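Local coordinates for antifreeze protein type II (Clupea harengus, PDB 2PY2), which probably binds ice and so checks its growth, as a calcium-dependent type II antifreeze protein built on the C-type lectin fold, at residues 48-51 / 52-55. Residues are numbered along the deposited sequence; the frame is centred on the assembly and turned at random.
Sequences STFV and KELT
The amide of Glu53 reaches back to Thr49 O at 3.0 Å, an i to i+4 helical bond, whereas the next amide takes the shorter i to i+3 step, Leu54 N to Val51 O at 2.8 Å, and by that spacing the winding tightens as helix 45-52 ends. The Leu54 donor stands above the Val51 carbonyl plane, 60° out of it. Thr55 N then bonds to Lys52 O, closing a type I beta turn from Lys52 to Thr55. One turn apart, the Phe50 ring and Leu54 cross at a slant, with CE2 of Phe50 4.1 Å from CD1 of Leu54. The Phe50 ring is carried outward by a trans chi1 of 178°, to where it stacks on Phe11 and meets Phe16; Leu54 also rests on Phe16. The aliphatic part of Glu53 lies close to the carbonyls of Thr49 and Phe50, its CG 3.2 Å from Thr49 O. Lys52 runs extended beyond CG, back past Ser48 and outward, its CE passing 4.0 Å from Ser48 OG, and its ammonium is held by Lys110 O. On the buried side Val51 packs against Ile42, Phe16 and Met104, while Thr55 CG2 lies 3.6 Å from Val51 O. A helix C-terminus that tightens into an i to i+3 bond and a type I beta turn ends the second helix of this C-type lectin-like domain, and its side chains pack on strands 9-11, 14-20 and 101-106.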
# COMPACT_ATOMS: atom_id res chain seq x y z
N SER A 48 9.99 -0.87 -2.84
CA SER A 48 9.30 -2.01 -2.25
C SER A 48 10.11 -2.55 -1.08
O SER A 48 9.57 -2.85 -0.03
CB SER A 48 9.11 -3.12 -3.27
OG SER A 48 8.53 -4.25 -2.64
N THR A 49 11.42 -2.67 -1.28
CA THR A 49 12.30 -3.17 -0.24
C THR A 49 12.32 -2.22 0.96
O THR A 49 12.24 -2.66 2.11
CB THR A 49 13.72 -3.37 -0.80
OG1 THR A 49 13.66 -4.36 -1.83
CG2 THR A 49 14.69 -3.82 0.28
N PHE A 50 12.40 -0.92 0.69
CA PHE A 50 12.41 0.07 1.76
C PHE A 50 11.14 -0.03 2.60
O PHE A 50 11.20 0.01 3.83
CB PHE A 50 12.51 1.49 1.19
CG PHE A 50 12.47 2.55 2.25
CD1 PHE A 50 13.61 2.89 2.96
CD2 PHE A 50 11.27 3.17 2.58
CE1 PHE A 50 13.57 3.84 3.99
CE2 PHE A 50 11.21 4.11 3.61
CZ PHE A 50 12.36 4.45 4.31
N VAL A 51 9.99 -0.13 1.95
CA VAL A 51 8.74 -0.22 2.70
C VAL A 51 8.66 -1.54 3.45
O VAL A 51 8.17 -1.58 4.58
CB VAL A 51 7.51 -0.05 1.77
CG1 VAL A 51 7.52 1.33 1.15
CG2 VAL A 51 7.52 -1.10 0.70
N LYS A 52 9.14 -2.63 2.85
CA LYS A 52 9.12 -3.91 3.56
C LYS A 52 9.91 -3.80 4.85
O LYS A 52 9.56 -4.42 5.85
CB LYS A 52 9.68 -5.03 2.68
CG LYS A 52 8.69 -5.54 1.65
CD LYS A 52 9.24 -6.74 0.89
CE LYS A 52 8.18 -7.32 -0.04
NZ LYS A 52 8.72 -8.47 -0.84
N GLU A 53 10.98 -3.01 4.85
CA GLU A 53 11.80 -2.85 6.05
C GLU A 53 11.08 -2.08 7.15
O GLU A 53 11.56 -2.00 8.27
CB GLU A 53 13.12 -2.16 5.70
CG GLU A 53 13.99 -2.99 4.77
CD GLU A 53 15.26 -2.28 4.38
OE1 GLU A 53 15.18 -1.12 3.90
OE2 GLU A 53 16.34 -2.88 4.54
N LEU A 54 9.91 -1.52 6.83
CA LEU A 54 9.13 -0.79 7.82
C LEU A 54 8.07 -1.68 8.46
O LEU A 54 7.43 -1.28 9.43
CB LEU A 54 8.42 0.40 7.17
CG LEU A 54 9.26 1.54 6.59
CD1 LEU A 54 8.34 2.63 6.07
CD2 LEU A 54 10.18 2.08 7.67
N THR A 55 7.91 -2.89 7.92
CA THR A 55 6.88 -3.81 8.39
C THR A 55 7.33 -4.93 9.35
O THR A 55 6.63 -5.92 9.52
CB THR A 55 6.14 -4.44 7.19
OG1 THR A 55 7.04 -5.24 6.42
CG2 THR A 55 5.60 -3.33 6.30